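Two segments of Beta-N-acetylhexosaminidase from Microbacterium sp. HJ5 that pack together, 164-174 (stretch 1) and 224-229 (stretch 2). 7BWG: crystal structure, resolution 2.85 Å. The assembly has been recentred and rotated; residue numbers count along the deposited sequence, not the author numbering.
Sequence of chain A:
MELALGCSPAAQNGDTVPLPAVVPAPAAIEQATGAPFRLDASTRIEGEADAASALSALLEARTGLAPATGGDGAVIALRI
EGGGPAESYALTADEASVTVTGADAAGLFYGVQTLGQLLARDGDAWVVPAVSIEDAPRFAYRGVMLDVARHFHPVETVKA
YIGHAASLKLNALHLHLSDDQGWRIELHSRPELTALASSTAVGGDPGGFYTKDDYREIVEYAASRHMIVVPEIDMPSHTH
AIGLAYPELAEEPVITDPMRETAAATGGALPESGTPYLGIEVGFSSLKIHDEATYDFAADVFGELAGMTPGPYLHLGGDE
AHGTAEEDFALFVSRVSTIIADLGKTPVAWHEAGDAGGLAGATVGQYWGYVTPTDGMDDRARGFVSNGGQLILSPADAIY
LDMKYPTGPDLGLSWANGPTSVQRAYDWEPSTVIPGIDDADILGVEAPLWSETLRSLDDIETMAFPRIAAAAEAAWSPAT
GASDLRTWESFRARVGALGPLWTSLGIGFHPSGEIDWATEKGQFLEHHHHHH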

# COMPACT_ATOMS: atom_id res chain seq x y z
N HIS A 164 18.96 -7.91 16.27
CA HIS A 164 20.37 -8.28 16.11
C HIS A 164 21.02 -7.49 14.99
O HIS A 164 22.11 -6.94 15.14
CB HIS A 164 20.49 -9.78 15.86
CG HIS A 164 19.93 -10.63 16.96
ND1 HIS A 164 19.62 -10.13 18.20
CD2 HIS A 164 19.64 -11.95 17.00
CE1 HIS A 164 19.16 -11.10 18.96
NE2 HIS A 164 19.15 -12.22 18.26
N ALA A 165 20.35 -7.43 13.83
CA ALA A 165 20.90 -6.67 12.70
C ALA A 165 20.92 -5.18 12.98
O ALA A 165 21.80 -4.47 12.49
CB ALA A 165 20.09 -6.97 11.44
N ALA A 166 19.95 -4.68 13.76
CA ALA A 166 19.91 -3.25 14.06
C ALA A 166 21.04 -2.84 15.00
O ALA A 166 21.47 -1.69 14.98
CB ALA A 166 18.56 -2.88 14.66
N SER A 167 21.52 -3.77 15.83
CA SER A 167 22.67 -3.49 16.69
C SER A 167 23.95 -3.28 15.89
O SER A 167 24.92 -2.76 16.44
CB SER A 167 22.86 -4.62 17.70
OG SER A 167 22.99 -5.87 17.05
N LEU A 168 23.97 -3.66 14.61
CA LEU A 168 25.09 -3.41 13.72
C LEU A 168 24.76 -2.35 12.68
O LEU A 168 25.38 -2.33 11.61
CB LEU A 168 25.53 -4.71 13.05
CG LEU A 168 25.86 -5.85 14.02
CD1 LEU A 168 26.24 -7.11 13.27
CD2 LEU A 168 26.96 -5.44 14.98
N LYS A 169 23.78 -1.49 12.96
CA LYS A 169 23.45 -0.34 12.13
C LYS A 169 22.93 -0.74 10.75
O LYS A 169 23.03 0.02 9.78
CB LYS A 169 24.66 0.60 11.98
N LEU A 170 22.35 -1.94 10.65
CA LEU A 170 21.68 -2.35 9.43
C LEU A 170 20.24 -1.83 9.44
O LEU A 170 19.60 -1.79 10.49
CB LEU A 170 21.70 -3.87 9.29
CG LEU A 170 23.10 -4.49 9.21
CD1 LEU A 170 23.10 -5.92 9.72
CD2 LEU A 170 23.64 -4.42 7.79
N ASN A 171 19.75 -1.42 8.27
CA ASN A 171 18.50 -0.68 8.19
C ASN A 171 17.55 -1.20 7.12
O ASN A 171 16.64 -0.48 6.70
CB ASN A 171 18.78 0.81 7.95
CG ASN A 171 19.47 1.06 6.63
OD1 ASN A 171 20.09 0.17 6.06
ND2 ASN A 171 19.37 2.29 6.13
N ALA A 172 17.73 -2.44 6.66
CA ALA A 172 16.89 -2.97 5.59
C ALA A 172 16.77 -4.47 5.75
O ALA A 172 17.76 -5.19 5.58
CB ALA A 172 17.45 -2.60 4.22
N LEU A 173 15.58 -4.95 6.08
CA LEU A 173 15.32 -6.38 6.18
C LEU A 173 14.72 -6.87 4.86
O LEU A 173 13.72 -6.34 4.39
CB LEU A 173 14.37 -6.70 7.33
CG LEU A 173 13.94 -8.16 7.42
CD1 LEU A 173 15.15 -9.08 7.49
CD2 LEU A 173 13.01 -8.40 8.60
N HIS A 174 15.36 -7.89 4.29
CA HIS A 174 14.95 -8.47 3.01
C HIS A 174 14.33 -9.83 3.30
O HIS A 174 15.00 -10.74 3.77
CB HIS A 174 16.17 -8.57 2.08
CG HIS A 174 15.88 -9.21 0.76
ND1 HIS A 174 16.85 -9.35 -0.21
CD2 HIS A 174 14.75 -9.74 0.24
CE1 HIS A 174 16.32 -9.94 -1.27
NE2 HIS A 174 15.05 -10.19 -1.02
N SER A 224 10.42 0.59 14.21
CA SER A 224 10.91 1.02 15.51
C SER A 224 12.42 0.81 15.64
O SER A 224 13.06 1.52 16.43
CB SER A 224 10.18 0.27 16.63
OG SER A 224 10.19 -1.13 16.40
N ARG A 225 12.99 -0.13 14.90
CA ARG A 225 14.43 -0.29 14.80
C ARG A 225 14.99 0.45 13.59
O ARG A 225 16.16 0.24 13.24
CB ARG A 225 14.81 -1.77 14.74
CG ARG A 225 14.89 -2.46 16.09
CD ARG A 225 13.51 -2.78 16.64
NE ARG A 225 13.52 -2.95 18.09
CZ ARG A 225 12.42 -2.94 18.85
NH1 ARG A 225 11.23 -2.75 18.29
NH2 ARG A 225 12.52 -3.10 20.16
N HIS A 226 14.18 1.28 12.94
CA HIS A 226 14.60 2.08 11.78
C HIS A 226 15.08 1.21 10.63
O HIS A 226 15.98 1.59 9.87
CB HIS A 226 15.67 3.11 12.18
CG HIS A 226 15.31 3.90 13.39
ND1 HIS A 226 15.57 3.46 14.67
CD2 HIS A 226 14.70 5.10 13.52
CE1 HIS A 226 15.14 4.36 15.54
NE2 HIS A 226 14.61 5.37 14.87
N MET A 227 14.49 0.03 10.49
CA MET A 227 14.75 -0.87 9.38
C MET A 227 13.54 -0.89 8.45
O MET A 227 12.40 -0.82 8.90
CB MET A 227 15.04 -2.29 9.87
CG MET A 227 16.17 -2.40 10.88
SD MET A 227 17.19 -3.86 10.59
CE MET A 227 15.94 -5.12 10.37
N ILE A 228 13.81 -0.98 7.15
CA ILE A 228 12.75 -1.15 6.16
C ILE A 228 12.67 -2.63 5.81
O ILE A 228 13.66 -3.36 5.87
CB ILE A 228 12.99 -0.29 4.91
CG1 ILE A 228 14.28 -0.70 4.20
CG2 ILE A 228 13.03 1.19 5.28
CD1 ILE A 228 14.30 -0.37 2.72
N VAL A 229 11.47 -3.07 5.45
CA VAL A 229 11.22 -4.47 5.11
C VAL A 229 11.03 -4.55 3.60
O VAL A 229 10.05 -4.03 3.06
CB VAL A 229 10.00 -5.03 5.85
CG1 VAL A 229 9.95 -6.54 5.73

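The two stretches meet as the beginnings of two neighbouring parallel β-strands, joined by a pair of backbone hydrogen bonds and backed by a methionine side chain that fills the space between the sheet and the helix preceding it. In all, 463 Å² of surface is buried between them, counting both sides.

The backbone sets the register. Ala172 pairs with Ile228 and Leu173 with Val229, both in parallel fashion, and Ile228 supplies both hydrogen bonds: its N donates to Asn171 O (2.9 Å), and its O accepts from Leu173 N at a short 2.5 Å. One residue thus reaches the two residues that flank its bridge partner, as expected for parallel strands. The same carbonyls also receive Cα–H groups, with Met227 CA 3.3 Å from Asn171 O and Ala172 CA 3.3 Å from Ile228 O. One step further on, Val229 CA lies 3.2 Å from Leu173 O.

Side chains alternate across the sheet. Ala172 and Ile228 share one face, where Ala172 CB packs 3.7 Å from Ile228 CG1, a methyl against a branched chain at van der Waals distance. Leu173 and Val229 project from the other face.

Met227, just ahead of its strand, gives up more area to the contact than any other residue, 100 Å². With chi1 and chi3 both m and chi2 off-rotamer at -140°, its flexible, unbranched chain brings SD to 3.2 Å from Leu170 O, while CE reaches 3.8 Å from Leu173 CB. The sulfur also touches the helix, lying 4.3 Å from Ala165 CB and 4.4 Å from Ala166 CB. Alanine suits both helical positions, since its single methyl lets the thioether lie close to the helix backbone.

Ala166 CB points toward stretch 2 and also meets the aliphatic base of Arg225, at 3.9 Å from its CB. The end of the arginine leads away, and its NH1 makes a weak hydrogen bond to Ser224 OG. Such a division suits arginine at a partly exposed site, with the β-carbon against an apolar partner and the charged group directed elsewhere.

Between helix and strand, stretch 1 reverses through a type I turn from Ala166 to Lys169, closed by Lys169 N to Ala166 O (3.1 Å). Asn171 then approaches the loop of stretch 2, its CB 3.5 Å from His226 O. Its amide group leads away and is hydrogen-bonded elsewhere in the structure; the link to Ile228 is made by the main-chain carbonyl.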